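Local coordinates for glycoside Hydrolase (Bacteroides plebeius, PDB 5T3B), which is a family 50 glycoside hydrolase of a human gut bacterium and probably cleaves agarose-type galactan chains, at residues A175-N180 with R241-V246; V164-K169 with G248-N253; I43-A48 with S364-E369. All coordinates share one frame; numbering follows the deposited sequence.

Interaction 1 of 3, residues A175-N180 with R241-V246; sequences AVNDYN and RNNPDV
Asn180, on helix 169-182, lies against Asp245 in the loop that follows helix 224-232, their amide and carboxylate planes turned 64° apart. Its CB is 3.5 Å from OD2 of Asp245 and 4.0 Å from that residue's CB. Farther out, CG also faces the Asp245 CB. ND2, last along the side chain, passes 3.7 Å from the Asp245 CB on its way to a hydrogen bond with the backbone O of Leu187. CG lies beside its own backbone N (chi1 -74°), and the amide passes the aspartate CB; it is not hydrogen-bonded to the carboxylate. The loop presents Asp245 within a type I beta turn from Asn243 to Val246, braced by an Asx turn: OD1 of Asn243 accepts from the backbone N of Asp245 at 3.1 Å, with the donor tilted 24° from the carbonyl plane. On the neighbouring helical turn, ND2 of Asn177 comes 3.4 Å from ND2 of Asn243. These two donors do not bond each other; both donate to the backbone O of Met239, a shared acceptor that probably accounts for their closeness. One water donates to the backbone O of Asn177 and accepts from ND2 of Asn243 at 2.9 Å.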
# COMPACT_ATOMS: atom_id res chain seq x y z
N ALA A 175 -10.04 9.83 15.41
CA ALA A 175 -11.17 10.52 14.77
C ALA A 175 -12.00 9.56 13.96
O ALA A 175 -13.22 9.54 14.06
CB ALA A 175 -10.67 11.65 13.91
N VAL A 176 -11.36 8.77 13.13
CA VAL A 176 -12.05 7.82 12.28
C VAL A 176 -12.66 6.68 13.14
O VAL A 176 -13.78 6.26 12.90
CB VAL A 176 -11.13 7.28 11.21
CG1 VAL A 176 -11.78 6.17 10.45
CG2 VAL A 176 -10.70 8.39 10.27
N ASN A 177 -11.91 6.23 14.13
CA ASN A 177 -12.38 5.17 14.99
C ASN A 177 -13.65 5.57 15.73
O ASN A 177 -14.63 4.83 15.78
CB ASN A 177 -11.24 4.75 15.93
CG ASN A 177 -11.49 3.43 16.61
OD1 ASN A 177 -12.09 3.36 17.68
ND2 ASN A 177 -10.98 2.39 16.02
N ASP A 178 -13.65 6.79 16.26
CA ASP A 178 -14.82 7.32 16.98
C ASP A 178 -16.01 7.44 16.01
O ASP A 178 -17.17 7.08 16.33
CB ASP A 178 -14.52 8.72 17.55
CG ASP A 178 -13.61 8.71 18.76
OD1 ASP A 178 -13.41 7.64 19.36
OD2 ASP A 178 -13.11 9.80 19.11
N TYR A 179 -15.76 7.98 14.82
CA TYR A 179 -16.80 8.13 13.83
C TYR A 179 -17.45 6.80 13.44
O TYR A 179 -18.65 6.67 13.37
CB TYR A 179 -16.28 8.88 12.60
CG TYR A 179 -17.21 8.86 11.41
CD1 TYR A 179 -18.19 9.82 11.24
CD2 TYR A 179 -17.09 7.84 10.49
CE1 TYR A 179 -19.04 9.69 10.09
CE2 TYR A 179 -17.86 7.70 9.38
CZ TYR A 179 -18.81 8.61 9.18
OH TYR A 179 -19.68 8.47 8.07
N ASN A 180 -16.62 5.81 13.19
CA ASN A 180 -17.15 4.54 12.74
C ASN A 180 -17.98 3.83 13.77
O ASN A 180 -18.90 3.11 13.41
CB ASN A 180 -16.00 3.63 12.29
CG ASN A 180 -15.40 4.00 10.98
OD1 ASN A 180 -15.98 4.75 10.19
ND2 ASN A 180 -14.20 3.51 10.72
N ARG A 241 -8.75 -3.86 17.89
CA ARG A 241 -9.07 -5.27 17.98
C ARG A 241 -10.59 -5.47 18.03
O ARG A 241 -11.30 -4.69 18.67
CB ARG A 241 -8.40 -5.89 19.21
CG ARG A 241 -8.89 -5.39 20.54
CD ARG A 241 -8.27 -6.32 21.57
NE ARG A 241 -6.82 -6.25 21.68
CZ ARG A 241 -6.21 -5.37 22.45
NH1 ARG A 241 -6.93 -4.56 23.27
NH2 ARG A 241 -4.88 -5.31 22.41
N ASN A 242 -11.06 -6.53 17.38
CA ASN A 242 -12.48 -6.88 17.37
C ASN A 242 -13.39 -5.78 16.86
O ASN A 242 -14.54 -5.66 17.24
CB ASN A 242 -12.92 -7.36 18.75
CG ASN A 242 -12.12 -8.56 19.20
OD1 ASN A 242 -11.44 -8.55 20.26
ND2 ASN A 242 -12.14 -9.53 18.40
N ASN A 243 -12.85 -4.96 15.98
CA ASN A 243 -13.55 -3.80 15.46
C ASN A 243 -13.81 -4.07 13.97
O ASN A 243 -12.84 -4.08 13.17
CB ASN A 243 -12.72 -2.57 15.70
CG ASN A 243 -13.44 -1.31 15.29
OD1 ASN A 243 -14.27 -1.31 14.35
ND2 ASN A 243 -13.15 -0.24 15.98
N PRO A 244 -15.05 -4.25 13.54
CA PRO A 244 -15.33 -4.66 12.17
C PRO A 244 -14.96 -3.62 11.11
O PRO A 244 -14.81 -3.99 9.96
CB PRO A 244 -16.81 -4.93 12.13
CG PRO A 244 -17.33 -4.05 13.23
CD PRO A 244 -16.29 -4.11 14.33
N ASP A 245 -14.77 -2.36 11.50
CA ASP A 245 -14.46 -1.29 10.53
C ASP A 245 -12.99 -1.10 10.32
O ASP A 245 -12.60 -0.18 9.58
CB ASP A 245 -15.14 -0.01 10.98
CG ASP A 245 -16.66 -0.15 10.89
OD1 ASP A 245 -17.18 -0.78 9.93
OD2 ASP A 245 -17.33 0.38 11.83
N VAL A 246 -12.18 -1.96 10.90
CA VAL A 246 -10.74 -1.97 10.69
C VAL A 246 -10.40 -3.00 9.63
O VAL A 246 -10.68 -4.17 9.74
CB VAL A 246 -10.04 -2.20 12.02
CG1 VAL A 246 -8.54 -2.38 11.80
CG2 VAL A 246 -10.33 -1.14 13.02
O HOH W 1 -14.42 2.14 15.06

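Interaction 2 of 3, residues V164-K169 with G248-N253; sequences VCAFGK and GFFSDN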
# COMPACT_ATOMS: atom_id res chain seq x y z
N VAL A 164 -9.20 4.48 4.58
CA VAL A 164 -8.05 5.32 4.83
C VAL A 164 -6.98 4.41 5.40
O VAL A 164 -7.24 3.63 6.33
CB VAL A 164 -8.39 6.52 5.73
CG1 VAL A 164 -9.26 7.47 4.95
CG2 VAL A 164 -9.02 6.12 7.04
N CYS A 165 -5.77 4.49 4.88
CA CYS A 165 -4.73 3.51 5.15
C CYS A 165 -3.43 4.20 5.42
O CYS A 165 -2.84 4.78 4.50
CB CYS A 165 -4.59 2.52 3.99
SG CYS A 165 -6.09 1.66 3.46
N ALA A 166 -2.97 4.07 6.66
CA ALA A 166 -1.69 4.48 7.18
C ALA A 166 -1.54 5.93 7.49
O ALA A 166 -2.16 6.81 6.85
CB ALA A 166 -0.53 4.00 6.30
N PHE A 167 -0.69 6.21 8.44
CA PHE A 167 -0.22 7.56 8.71
C PHE A 167 -1.26 8.54 9.22
O PHE A 167 -1.08 9.73 9.12
CB PHE A 167 0.56 8.15 7.55
CG PHE A 167 1.50 7.19 6.84
CD1 PHE A 167 2.39 6.42 7.55
CD2 PHE A 167 1.47 7.08 5.48
CE1 PHE A 167 3.25 5.55 6.89
CE2 PHE A 167 2.31 6.22 4.82
CZ PHE A 167 3.20 5.49 5.51
N GLY A 168 -2.32 8.05 9.80
CA GLY A 168 -3.28 8.89 10.46
C GLY A 168 -2.80 9.55 11.71
O GLY A 168 -3.37 10.56 12.14
N LYS A 169 -1.79 8.95 12.34
CA LYS A 169 -1.31 9.33 13.68
C LYS A 169 -2.42 9.14 14.71
O LYS A 169 -3.53 8.71 14.39
CB LYS A 169 -0.75 10.77 13.78
CG LYS A 169 0.13 11.21 12.65
CD LYS A 169 1.35 10.32 12.53
CE LYS A 169 2.23 10.31 13.76
NZ LYS A 169 3.54 9.67 13.41
N GLY A 248 -7.38 -3.81 8.53
CA GLY A 248 -6.23 -4.53 8.99
C GLY A 248 -5.20 -3.54 9.44
O GLY A 248 -5.48 -2.37 9.62
N PHE A 249 -3.94 -4.01 9.64
CA PHE A 249 -2.87 -3.09 10.08
C PHE A 249 -1.57 -3.37 9.37
O PHE A 249 -1.29 -4.48 8.92
CB PHE A 249 -2.65 -3.16 11.59
CG PHE A 249 -1.97 -4.44 12.08
CD1 PHE A 249 -2.69 -5.63 12.22
CD2 PHE A 249 -0.64 -4.44 12.41
CE1 PHE A 249 -2.10 -6.78 12.64
CE2 PHE A 249 -0.05 -5.59 12.84
CZ PHE A 249 -0.76 -6.78 12.92
N PHE A 250 -0.75 -2.33 9.33
CA PHE A 250 0.62 -2.43 8.85
C PHE A 250 1.54 -2.36 10.05
O PHE A 250 1.33 -1.56 10.95
CB PHE A 250 0.97 -1.27 7.91
CG PHE A 250 -0.06 -1.07 6.84
CD1 PHE A 250 -0.12 -1.91 5.73
CD2 PHE A 250 -1.01 -0.07 6.97
CE1 PHE A 250 -1.11 -1.75 4.81
CE2 PHE A 250 -2.02 0.08 6.05
CZ PHE A 250 -2.06 -0.74 4.97
N SER A 251 2.60 -3.17 10.07
CA SER A 251 3.49 -3.23 11.25
C SER A 251 4.70 -2.25 11.18
O SER A 251 5.40 -2.09 12.16
CB SER A 251 3.98 -4.65 11.46
OG SER A 251 4.66 -5.11 10.34
N ASP A 252 4.99 -1.75 9.97
CA ASP A 252 6.14 -0.92 9.69
C ASP A 252 5.92 -0.36 8.31
O ASP A 252 4.92 -0.64 7.65
CB ASP A 252 7.45 -1.69 9.84
CG ASP A 252 8.06 -1.62 11.22
OD1 ASP A 252 8.31 -0.53 11.72
OD2 ASP A 252 8.37 -2.69 11.87
N ASN A 253 6.90 0.45 7.87
CA ASN A 253 6.83 1.09 6.58
C ASN A 253 8.22 1.15 5.96
O ASN A 253 9.13 1.72 6.56
CB ASN A 253 6.31 2.50 6.70
CG ASN A 253 6.16 3.22 5.36
OD1 ASN A 253 5.54 2.75 4.41
ND2 ASN A 253 6.77 4.40 5.31
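Phe250 points its side chain from the loop 248-253 at the end of strand 163-165, where Cys165 and Ala166 receive it. The Cys165 CB sits at the ring edge near its plane, 4.1 Å from CE2 of Phe250. The Ala166 CB stands off that plane, nearest to CD2 of Phe250 at 4.2 Å. All three residues are buried, and the side-chain contacts of this half are apolar. After Cys165 the chain leaves its strand conformation: Ala166 and Phe167 both have positive phi, and the turn brings the Phe167 ring back over its neighbour, with the Ala166 CB 3.7 Å above the plane and over the ring centre.

The other half is narrower and less enclosed. Phe167 and Asn253, both only partly exposed, meet at about a right angle, ring and amide planes 75° apart. The Asn253 CG lies in the plane of the Phe167 ring at its edge, 3.7 Å from CZ, so the amide abuts the rim without bonding to it. Its OD1 is instead gripped by two donors, Arg336 NE and Asn361 ND2, which should hold the amide's rotation firmly.

Arg336 also makes a cation-pi contact with Phe250 and touches Ala166 and Phe167, linking both halves. The arrangement is consistent with the core of a (beta/alpha)8 barrel: strand 163-165 runs parallel between strands 120-126 and 188-190, Phe250 also packs on Ala190 and on Thr388 of strand 385-394, Phe167 and Asn253 both reach Glu389 of that strand, and helix 300-324 lies against Phe249 and Ser251.

Interaction 3 of 3, residues I43-A48 with S364-E369; sequences IIVEYA and SKWSPE. With EDO (1,2-ethanediol), chain P; EDO (1,2-ethanediol), chain E.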
# COMPACT_ATOMS: atom_id res chain seq x y z
N ILE A 43 -2.06 7.09 -25.72
CA ILE A 43 -1.70 8.51 -25.69
C ILE A 43 -0.30 8.70 -25.16
O ILE A 43 0.29 7.78 -24.58
CB ILE A 43 -2.76 9.35 -24.90
CG1 ILE A 43 -2.81 8.98 -23.43
CG2 ILE A 43 -4.14 9.24 -25.51
CD1 ILE A 43 -3.42 10.05 -22.53
N ILE A 44 0.19 9.92 -25.29
CA ILE A 44 1.45 10.31 -24.73
C ILE A 44 1.18 11.20 -23.48
O ILE A 44 0.40 12.13 -23.54
CB ILE A 44 2.30 11.10 -25.69
CG1 ILE A 44 2.77 10.18 -26.79
CG2 ILE A 44 3.49 11.78 -25.01
CD1 ILE A 44 3.65 8.95 -26.41
N VAL A 45 1.85 10.83 -22.37
CA VAL A 45 1.87 11.66 -21.18
C VAL A 45 3.33 11.97 -20.88
O VAL A 45 4.18 11.07 -20.87
CB VAL A 45 1.22 10.99 -19.97
CG1 VAL A 45 1.43 11.80 -18.72
CG2 VAL A 45 -0.26 10.77 -20.24
N GLU A 46 3.63 13.24 -20.72
CA GLU A 46 4.97 13.64 -20.33
C GLU A 46 5.19 13.48 -18.82
O GLU A 46 4.35 13.87 -18.03
CB GLU A 46 5.27 15.09 -20.70
CG GLU A 46 5.32 15.41 -22.19
CD GLU A 46 5.79 16.88 -22.30
OE1 GLU A 46 4.94 17.74 -22.10
OE2 GLU A 46 7.03 17.12 -22.38
N TYR A 47 6.34 12.96 -18.41
CA TYR A 47 6.69 12.97 -17.02
C TYR A 47 8.16 13.20 -16.76
O TYR A 47 8.98 12.87 -17.63
CB TYR A 47 6.20 11.71 -16.28
CG TYR A 47 7.02 10.45 -16.49
CD1 TYR A 47 8.14 10.23 -15.70
CD2 TYR A 47 6.64 9.45 -17.34
CE1 TYR A 47 8.85 9.04 -15.80
CE2 TYR A 47 7.35 8.27 -17.42
CZ TYR A 47 8.47 8.11 -16.67
OH TYR A 47 9.14 6.91 -16.75
N ALA A 48 8.47 13.71 -15.58
CA ALA A 48 9.84 13.93 -15.14
C ALA A 48 10.04 13.22 -13.83
O ALA A 48 9.12 13.14 -13.01
CB ALA A 48 10.15 15.43 -14.95
N SER A 364 8.68 4.58 -8.87
CA SER A 364 9.77 4.63 -9.85
C SER A 364 9.51 3.92 -11.12
O SER A 364 10.44 3.74 -11.94
CB SER A 364 11.11 4.24 -9.23
OG SER A 364 11.37 5.09 -8.09
N LYS A 365 8.25 3.50 -11.33
CA LYS A 365 7.81 2.85 -12.57
C LYS A 365 6.60 3.55 -13.12
O LYS A 365 5.67 3.92 -12.39
CB LYS A 365 7.49 1.37 -12.35
CG LYS A 365 8.69 0.51 -12.00
CD LYS A 365 9.74 0.33 -13.09
CE LYS A 365 11.00 -0.29 -12.49
NZ LYS A 365 11.68 0.63 -11.53
N TRP A 366 6.61 3.77 -14.42
CA TRP A 366 5.44 4.34 -15.05
C TRP A 366 4.30 3.32 -15.07
O TRP A 366 3.12 3.67 -14.90
CB TRP A 366 5.79 4.87 -16.46
CG TRP A 366 4.64 5.58 -17.10
CD1 TRP A 366 3.93 5.19 -18.21
CD2 TRP A 366 4.08 6.82 -16.67
NE1 TRP A 366 2.98 6.13 -18.50
CE2 TRP A 366 3.03 7.12 -17.54
CE3 TRP A 366 4.37 7.70 -15.64
CZ2 TRP A 366 2.28 8.30 -17.42
CZ3 TRP A 366 3.61 8.82 -15.49
CH2 TRP A 366 2.59 9.12 -16.39
N SER A 367 4.64 2.06 -15.39
CA SER A 367 3.66 1.00 -15.53
C SER A 367 3.92 -0.09 -14.48
O SER A 367 5.07 -0.51 -14.29
CB SER A 367 3.75 0.39 -16.91
OG SER A 367 3.66 1.34 -17.93
N PRO A 368 2.86 -0.60 -13.84
CA PRO A 368 3.04 -1.82 -13.06
C PRO A 368 3.67 -2.93 -13.88
O PRO A 368 3.34 -3.05 -15.06
CB PRO A 368 1.61 -2.15 -12.66
CG PRO A 368 0.92 -0.87 -12.68
CD PRO A 368 1.47 -0.15 -13.83
N GLU A 369 4.61 -3.67 -13.30
CA GLU A 369 5.39 -4.62 -14.08
C GLU A 369 4.73 -6.00 -13.98
O GLU A 369 4.87 -6.66 -12.97
CB GLU A 369 6.80 -4.65 -13.52
CG GLU A 369 7.53 -3.32 -13.66
CD GLU A 369 8.65 -3.18 -12.68
OE1 GLU A 369 8.37 -3.02 -11.45
OE2 GLU A 369 9.80 -3.26 -13.12
C1 EDO P . 3.30 0.18 -21.77
O1 EDO P . 3.46 -0.30 -20.41
C2 EDO P . 2.87 1.62 -21.73
O2 EDO P . 1.48 1.95 -22.12
C1 EDO E . 13.65 0.20 -7.55
O1 EDO E . 13.11 0.47 -8.87
C2 EDO E . 13.55 1.46 -6.67
O2 EDO E . 12.14 1.52 -6.31
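Strand 39-48, near the N-terminus, pairs with strands 56-60 and 407-409, and the loop between strand 358-361 and helix 370-379 docks on it through an aromatic pair. The Tyr47 ring and the six-membered indole ring of Trp366 lie nearly parallel, planes 10° apart, but are slid so far that they barely overlap, centroids 4.6 Å apart. The closest approach is the Tyr47 CD2 over one indole face, 3.3 Å from CE3 of Trp366 and displaced toward the rim. The two side chains run past each other in opposite directions, and the Tyr47 OH ends 3.9 Å from the Trp366 CB. Trp366 is extended from the loop, CG anti to the backbone N (chi1 -175°). Two residues earlier on the strand, Val45 crosses the indole at about a right angle and sets CG1 3.7 Å from CH2 of Trp366.

Beyond the contact, Phe407 stacks on Tyr47 and His421 on Trp366. Ser367 OG bonds both His421 NE2 and O1 of one 1,2-ethanediol (3.0 Å), and Lys365 NZ donates to O1 of another; these molecules probably come from the crystallisation liquor.

The junction itself is therefore apolar, resting on van der Waals contact between near-parallel rings and the valine methyl, while the indole's one polar atom, NE1, is satisfied by Thr60 OG1 on the adjoining strand 56-60. That bond should help limit how far the indole can slide or turn against the tyrosine.

How the interactions relate
Interactions 1 and 2 join the same two neighbouring parts of the chain: strand 163-165 leads through the turn at 166-168 into helix 169-182, and one loop supplies both 241-246 and 248-253. Their centres are about 14 Å apart, and they touch where CG2 of Val176 lies 4.3 Å from CG2 of Val164. Interaction 2 is the most central, its centre about 9 Å from the centre of the chain, at the strand ends where a family 50 enzyme would probably carry its active site. Interaction 3 lies on the opposite side of the chain's centre from interaction 1, about 36 Å away between centres, and about 14 Å from interaction 2 at the nearest atoms.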